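Local coordinates for histidine--tRNA ligase (Thermus thermophilus, PDB 1H4V), which charges tRNA(His) with L-histidine at the expense of ATP, working as a homodimeric class IIa aminoacyl-tRNA synthetase, at residues E403-S408 against P413-Q418; E386-L389 against V394-K397. All coordinates share one frame; numbering follows the deposited sequence.

Interaction 1 of 2, residues E403-S408 against P413-Q418; sequences EQVRLS and PGYLLQ
Tyr415 lays its side chain along the strand 404-408, overlapping Leu407 at its root and Val405 and Glu403 at its phenolic end. CG of Tyr415 stands anti to the backbone N (chi1 177°), which carries the ring away from the helix and out over the strand. Leu407 crosses the tyrosine at about a right angle and presses a single methyl into it, CD1 lying 3.6 Å from Tyr415 CB and just as near to CG. Two residues back, Val405 runs past in the opposite sense; its CG1 sits 3.9 Å from Tyr415 CZ, meeting the ring obliquely, as CD1 of Leu407 does. Beyond the ring, the extended chain of Glu403 arrives from the opposite direction and places OE1 3.4 Å from Tyr415 OH, with carboxylate and ring planes 54° apart. The hydroxyl thus has a valine methyl and a carboxylate as neighbours, whereas Leu407 at the other end is buried. Leu396 of the adjoining strand 393-398 and Phe380 of strand 380-384, one further into the sheet, also touch the tyrosine. This is the packing of a C-terminal helix on the edge strand of a mixed sheet, part of the alpha/beta anticodon-binding domain of class IIa synthetases.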
ATOM      1  N   GLU A 403     -10.684 -18.547  35.439  1.00 31.06           N
ATOM      2  CA  GLU A 403     -11.739 -17.832  36.144  1.00 31.58           C
ATOM      3  C   GLU A 403     -13.000 -17.691  35.277  1.00 31.15           C
ATOM      4  O   GLU A 403     -12.944 -17.145  34.173  1.00 29.68           O
ATOM      5  CB  GLU A 403     -11.248 -16.437  36.551  1.00 32.19           C
ATOM      6  CG  GLU A 403     -12.368 -15.557  37.087  1.00 40.77           C
ATOM      7  CD  GLU A 403     -11.952 -14.115  37.286  1.00 47.27           C
ATOM      8  OE1 GLU A 403     -11.429 -13.502  36.328  1.00 52.77           O
ATOM      9  OE2 GLU A 403     -12.158 -13.592  38.402  1.00 50.24           O
ATOM     10  N   GLN A 404     -14.133 -18.173  35.788  1.00 28.89           N
ATOM     11  CA  GLN A 404     -15.394 -18.103  35.064  1.00 27.21           C
ATOM     12  C   GLN A 404     -16.427 -17.277  35.813  1.00 27.93           C
ATOM     13  O   GLN A 404     -16.682 -17.503  36.996  1.00 29.09           O
ATOM     14  CB  GLN A 404     -15.944 -19.507  34.816  1.00 25.74           C
ATOM     15  CG  GLN A 404     -17.182 -19.523  33.938  1.00 28.34           C
ATOM     16  CD  GLN A 404     -17.718 -20.919  33.692  1.00 25.26           C
ATOM     17  OE1 GLN A 404     -16.995 -21.804  33.240  1.00 30.33           O
ATOM     18  NE2 GLN A 404     -18.991 -21.123  33.990  1.00 21.50           N
ATOM     19  N   VAL A 405     -17.033 -16.325  35.114  1.00 27.81           N
ATOM     20  CA  VAL A 405     -18.022 -15.448  35.723  1.00 27.72           C
ATOM     21  C   VAL A 405     -19.308 -15.332  34.905  1.00 28.05           C
ATOM     22  O   VAL A 405     -19.307 -15.508  33.686  1.00 29.07           O
ATOM     23  CB  VAL A 405     -17.443 -14.041  35.912  1.00 28.85           C
ATOM     24  CG1 VAL A 405     -17.135 -13.429  34.542  1.00 27.23           C
ATOM     25  CG2 VAL A 405     -18.423 -13.172  36.687  1.00 26.51           C
ATOM     26  N   ARG A 406     -20.402 -15.032  35.593  1.00 26.66           N
ATOM     27  CA  ARG A 406     -21.700 -14.874  34.955  1.00 27.12           C
ATOM     28  C   ARG A 406     -22.125 -13.420  35.135  1.00 26.15           C
ATOM     29  O   ARG A 406     -22.342 -12.967  36.248  1.00 26.02           O
ATOM     30  CB  ARG A 406     -22.723 -15.808  35.610  1.00 27.37           C
ATOM     31  CG  ARG A 406     -24.145 -15.617  35.126  1.00 32.31           C
ATOM     32  CD  ARG A 406     -24.287 -15.996  33.667  1.00 38.42           C
ATOM     33  NE  ARG A 406     -24.557 -17.423  33.485  1.00 44.33           N
ATOM     34  CZ  ARG A 406     -25.759 -17.985  33.601  1.00 44.42           C
ATOM     35  NH1 ARG A 406     -26.824 -17.250  33.900  1.00 40.70           N
ATOM     36  NH2 ARG A 406     -25.898 -19.291  33.411  1.00 46.11           N
ATOM     37  N   LEU A 407     -22.241 -12.687  34.040  1.00 27.06           N
ATOM     38  CA  LEU A 407     -22.635 -11.290  34.131  1.00 28.37           C
ATOM     39  C   LEU A 407     -23.696 -10.923  33.102  1.00 27.85           C
ATOM     40  O   LEU A 407     -23.915 -11.658  32.136  1.00 27.04           O
ATOM     41  CB  LEU A 407     -21.400 -10.388  33.973  1.00 33.49           C
ATOM     42  CG  LEU A 407     -20.537 -10.521  32.716  1.00 33.96           C
ATOM     43  CD1 LEU A 407     -19.331  -9.603  32.829  1.00 36.45           C
ATOM     44  CD2 LEU A 407     -20.061 -11.948  32.552  1.00 40.83           C
ATOM     45  N   SER A 408     -24.370  -9.800  33.330  1.00 27.58           N
ATOM     46  CA  SER A 408     -25.404  -9.327  32.411  1.00 29.51           C
ATOM     47  C   SER A 408     -24.746  -8.718  31.169  1.00 29.90           C
ATOM     48  O   SER A 408     -23.586  -8.310  31.209  1.00 29.88           O
ATOM     49  CB  SER A 408     -26.282  -8.277  33.093  1.00 30.25           C
ATOM     50  OG  SER A 408     -25.512  -7.153  33.492  1.00 30.23           O
ATOM     51  N   PRO A 413     -19.051  -5.195  28.330  1.00 27.77           N
ATOM     52  CA  PRO A 413     -18.044  -4.265  27.794  1.00 27.92           C
ATOM     53  C   PRO A 413     -17.117  -3.744  28.898  1.00 29.01           C
ATOM     54  O   PRO A 413     -15.891  -3.820  28.797  1.00 28.67           O
ATOM     55  CB  PRO A 413     -18.888  -3.135  27.201  1.00 23.52           C
ATOM     56  CG  PRO A 413     -20.183  -3.796  26.870  1.00 29.05           C
ATOM     57  CD  PRO A 413     -20.414  -4.706  28.058  1.00 28.64           C
ATOM     58  N   GLY A 414     -17.726  -3.218  29.955  1.00 29.93           N
ATOM     59  CA  GLY A 414     -16.960  -2.674  31.057  1.00 30.15           C
ATOM     60  C   GLY A 414     -16.065  -3.696  31.717  1.00 30.58           C
ATOM     61  O   GLY A 414     -14.895  -3.428  31.976  1.00 31.98           O
ATOM     62  N   TYR A 415     -16.614  -4.871  31.989  1.00 31.03           N
ATOM     63  CA  TYR A 415     -15.859  -5.930  32.634  1.00 30.42           C
ATOM     64  C   TYR A 415     -14.641  -6.337  31.804  1.00 32.64           C
ATOM     65  O   TYR A 415     -13.528  -6.465  32.330  1.00 32.80           O
ATOM     66  CB  TYR A 415     -16.761  -7.140  32.850  1.00 25.06           C
ATOM     67  CG  TYR A 415     -16.046  -8.320  33.450  1.00 23.93           C
ATOM     68  CD1 TYR A 415     -15.966  -8.486  34.840  1.00 23.85           C
ATOM     69  CD2 TYR A 415     -15.415  -9.258  32.634  1.00 15.51           C
ATOM     70  CE1 TYR A 415     -15.268  -9.562  35.398  1.00 24.88           C
ATOM     71  CE2 TYR A 415     -14.716 -10.333  33.175  1.00 20.48           C
ATOM     72  CZ  TYR A 415     -14.646 -10.482  34.551  1.00 24.79           C
ATOM     73  OH  TYR A 415     -13.961 -11.556  35.072  1.00 31.35           O
ATOM     74  N   LEU A 416     -14.861  -6.551  30.509  1.00 33.76           N
ATOM     75  CA  LEU A 416     -13.785  -6.959  29.611  1.00 35.30           C
ATOM     76  C   LEU A 416     -12.703  -5.892  29.519  1.00 36.58           C
ATOM     77  O   LEU A 416     -11.516  -6.213  29.471  1.00 36.09           O
ATOM     78  CB  LEU A 416     -14.339  -7.256  28.216  1.00 32.86           C
ATOM     79  CG  LEU A 416     -15.201  -8.510  28.064  1.00 32.97           C
ATOM     80  CD1 LEU A 416     -15.988  -8.424  26.783  1.00 37.18           C
ATOM     81  CD2 LEU A 416     -14.325  -9.755  28.068  1.00 31.12           C
ATOM     82  N   LEU A 417     -13.117  -4.627  29.505  1.00 37.78           N
ATOM     83  CA  LEU A 417     -12.169  -3.519  29.419  1.00 42.10           C
ATOM     84  C   LEU A 417     -11.329  -3.391  30.689  1.00 43.04           C
ATOM     85  O   LEU A 417     -10.138  -3.103  30.626  1.00 43.92           O
ATOM     86  CB  LEU A 417     -12.906  -2.205  29.151  1.00 43.80           C
ATOM     87  CG  LEU A 417     -12.371  -1.402  27.961  1.00 48.06           C
ATOM     88  CD1 LEU A 417     -10.958  -0.910  28.249  1.00 50.02           C
ATOM     89  CD2 LEU A 417     -12.392  -2.282  26.710  1.00 48.57           C
ATOM     90  N   GLN A 418     -11.955  -3.602  31.840  1.00 44.46           N
ATOM     91  CA  GLN A 418     -11.250  -3.530  33.112  1.00 45.92           C
ATOM     92  C   GLN A 418     -10.250  -4.677  33.205  1.00 46.74           C
ATOM     93  O   GLN A 418      -9.187  -4.541  33.806  1.00 49.07           O
ATOM     94  CB  GLN A 418     -12.249  -3.627  34.267  1.00 48.25           C
ATOM     95  CG  GLN A 418     -11.629  -3.869  35.637  1.00 57.32           C
ATOM     96  CD  GLN A 418     -10.796  -2.699  36.133  1.00 64.02           C
ATOM     97  OE1 GLN A 418     -11.288  -1.570  36.247  1.00 66.43           O
ATOM     98  NE2 GLN A 418      -9.528  -2.964  36.438  1.00 64.64           N
TER

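Interaction 2 of 2, residues E386-L389 against V394-K397; sequences EDEL and VTLK
Glu388 reaches from the short helix 386-391 to the strand that follows it and ends on the hydroxyl of Thr395. Its CB points toward the strand and lies 4.1 Å from Val394 N, close to the point where the two backbones come nearest, the CA atoms of Glu388 and Val394 being 5.5 Å apart. From there the chain bends at chi2 (-79°), turning the carboxylate along the strand to the next residue. Thr395 OG1 donates a hydrogen bond of 3.0 Å to Glu388 OE1, which it meets nearly along the C-O axis. The threonine presents this hydroxyl because OG1 stands beside its own backbone N, anti to the carbonyl carbon (chi1 -69°), and CG2 takes the position anti to N.

Val394 contributes through its backbone: its side chain points away from the helix and touches Leu347 of helix 338-351 and Val412. The other carboxylate oxygen, Glu388 OE2, makes a weak hydrogen bond to Gly385 N, just ahead of the helix, while OE1 has a weak, long ion pair with Arg406 NH2. Arg406 NE is hydrogen-bonded to Thr395 OG1, so the hydroxyl accepts from the arginine and donates to the glutamate. With an alanine in place of this glutamate, the threonine hydroxyl would probably be left without its acceptor and Arg406 without a nearby negative charge.

All three touching residues are buried, yet the link between them is polar. A buried carboxylate with a hydroxyl donor and a guanidinium close by is likely to remain ionised, and the threonine hydroxyl, with two partners, one as donor and one as acceptor, bridges acid and arginine and ties the helix to the sheet.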
ATOM      1  N   GLU A 386     -29.511 -21.415  26.402  1.00 30.78           N
ATOM      2  CA  GLU A 386     -30.887 -21.142  26.776  1.00 31.13           C
ATOM      3  C   GLU A 386     -30.955 -20.374  28.090  1.00 30.85           C
ATOM      4  O   GLU A 386     -31.689 -19.392  28.202  1.00 31.06           O
ATOM      5  CB  GLU A 386     -31.639 -22.460  26.899  1.00 34.93           C
ATOM      6  CG  GLU A 386     -33.137 -22.322  26.922  1.00 43.08           C
ATOM      7  CD  GLU A 386     -33.828 -23.664  26.982  1.00 49.02           C
ATOM      8  OE1 GLU A 386     -35.059 -23.695  26.780  1.00 53.01           O
ATOM      9  OE2 GLU A 386     -33.144 -24.686  27.235  1.00 52.52           O
ATOM     10  N   ASP A 387     -30.171 -20.810  29.073  1.00 30.22           N
ATOM     11  CA  ASP A 387     -30.148 -20.172  30.383  1.00 31.65           C
ATOM     12  C   ASP A 387     -29.724 -18.700  30.341  1.00 31.75           C
ATOM     13  O   ASP A 387     -30.424 -17.835  30.870  1.00 31.99           O
ATOM     14  CB  ASP A 387     -29.227 -20.946  31.340  1.00 37.21           C
ATOM     15  CG  ASP A 387     -29.643 -22.408  31.511  1.00 45.99           C
ATOM     16  OD1 ASP A 387     -29.519 -23.189  30.536  1.00 51.16           O
ATOM     17  OD2 ASP A 387     -30.095 -22.776  32.620  1.00 46.61           O
ATOM     18  N   GLU A 388     -28.580 -18.398  29.732  1.00 30.41           N
ATOM     19  CA  GLU A 388     -28.157 -17.003  29.680  1.00 29.90           C
ATOM     20  C   GLU A 388     -29.068 -16.169  28.793  1.00 27.51           C
ATOM     21  O   GLU A 388     -29.270 -14.982  29.052  1.00 26.46           O
ATOM     22  CB  GLU A 388     -26.695 -16.846  29.226  1.00 33.20           C
ATOM     23  CG  GLU A 388     -26.097 -17.993  28.433  1.00 43.86           C
ATOM     24  CD  GLU A 388     -25.669 -19.149  29.313  1.00 43.04           C
ATOM     25  OE1 GLU A 388     -24.929 -18.896  30.288  1.00 45.22           O
ATOM     26  OE2 GLU A 388     -26.065 -20.301  29.027  1.00 42.73           O
ATOM     27  N   LEU A 389     -29.637 -16.784  27.762  1.00 26.11           N
ATOM     28  CA  LEU A 389     -30.532 -16.044  26.881  1.00 26.68           C
ATOM     29  C   LEU A 389     -31.784 -15.586  27.624  1.00 28.19           C
ATOM     30  O   LEU A 389     -32.210 -14.445  27.483  1.00 29.77           O
ATOM     31  CB  LEU A 389     -30.920 -16.884  25.661  1.00 23.69           C
ATOM     32  CG  LEU A 389     -29.833 -17.086  24.591  1.00 26.48           C
ATOM     33  CD1 LEU A 389     -30.452 -17.711  23.346  1.00 24.85           C
ATOM     34  CD2 LEU A 389     -29.200 -15.751  24.231  1.00 19.24           C
ATOM     35  N   VAL A 394     -24.497 -13.523  30.276  1.00 28.71           N
ATOM     36  CA  VAL A 394     -23.431 -14.196  29.544  1.00 27.28           C
ATOM     37  C   VAL A 394     -22.478 -14.835  30.539  1.00 27.02           C
ATOM     38  O   VAL A 394     -22.353 -14.377  31.680  1.00 27.82           O
ATOM     39  CB  VAL A 394     -22.612 -13.198  28.697  1.00 26.43           C
ATOM     40  CG1 VAL A 394     -21.706 -13.944  27.738  1.00 24.08           C
ATOM     41  CG2 VAL A 394     -23.546 -12.269  27.950  1.00 32.30           C
ATOM     42  N   THR A 395     -21.805 -15.891  30.103  1.00 26.13           N
ATOM     43  CA  THR A 395     -20.841 -16.567  30.947  1.00 26.43           C
ATOM     44  C   THR A 395     -19.499 -16.312  30.303  1.00 27.46           C
ATOM     45  O   THR A 395     -19.326 -16.545  29.108  1.00 27.58           O
ATOM     46  CB  THR A 395     -21.107 -18.087  31.012  1.00 26.58           C
ATOM     47  OG1 THR A 395     -22.319 -18.319  31.739  1.00 31.08           O
ATOM     48  CG2 THR A 395     -19.965 -18.814  31.705  1.00 21.85           C
ATOM     49  N   LEU A 396     -18.557 -15.806  31.087  1.00 27.45           N
ATOM     50  CA  LEU A 396     -17.226 -15.525  30.576  1.00 26.77           C
ATOM     51  C   LEU A 396     -16.195 -16.369  31.309  1.00 27.18           C
ATOM     52  O   LEU A 396     -16.358 -16.694  32.483  1.00 25.61           O
ATOM     53  CB  LEU A 396     -16.890 -14.036  30.737  1.00 24.16           C
ATOM     54  CG  LEU A 396     -17.727 -13.026  29.934  1.00 24.50           C
ATOM     55  CD1 LEU A 396     -17.261 -11.604  30.253  1.00 20.60           C
ATOM     56  CD2 LEU A 396     -17.606 -13.316  28.440  1.00 18.55           C
ATOM     57  N   LYS A 397     -15.134 -16.733  30.604  1.00 27.47           N
ATOM     58  CA  LYS A 397     -14.085 -17.526  31.202  1.00 28.63           C
ATOM     59  C   LYS A 397     -12.734 -17.025  30.732  1.00 29.02           C
ATOM     60  O   LYS A 397     -12.405 -17.136  29.552  1.00 28.87           O
ATOM     61  CB  LYS A 397     -14.243 -18.999  30.821  1.00 28.38           C
ATOM     62  CG  LYS A 397     -13.231 -19.912  31.495  1.00 30.34           C
ATOM     63  CD  LYS A 397     -13.360 -21.345  31.000  1.00 35.48           C
ATOM     64  CE  LYS A 397     -12.591 -22.304  31.890  1.00 37.17           C
ATOM     65  NZ  LYS A 397     -13.120 -22.249  33.286  1.00 46.56           N
TER

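Strands 393-398 and 404-408 are antiparallel neighbours in one five-stranded sheet, and through them the two contacts, centres about 11 Å apart, meet directly. Probable backbone hydrogen bonds of 2.7 Å join Leu407 O to Val394 N and Val405 O to Leu396 N. Leu407 and Val405 turn their side chains to the C-terminal helix in interaction 1 and their backbones to the strand of interaction 2. Arg406, between them, also forms a salt bridge with Glu393. Both contacts lie in the anticodon-binding domain, their centres about 43 and 48 Å from the centre of the chain; the catalytic regions, residues 1-171 and 229-320, are a separate part of it, consistent with no direct part in aminoacylation.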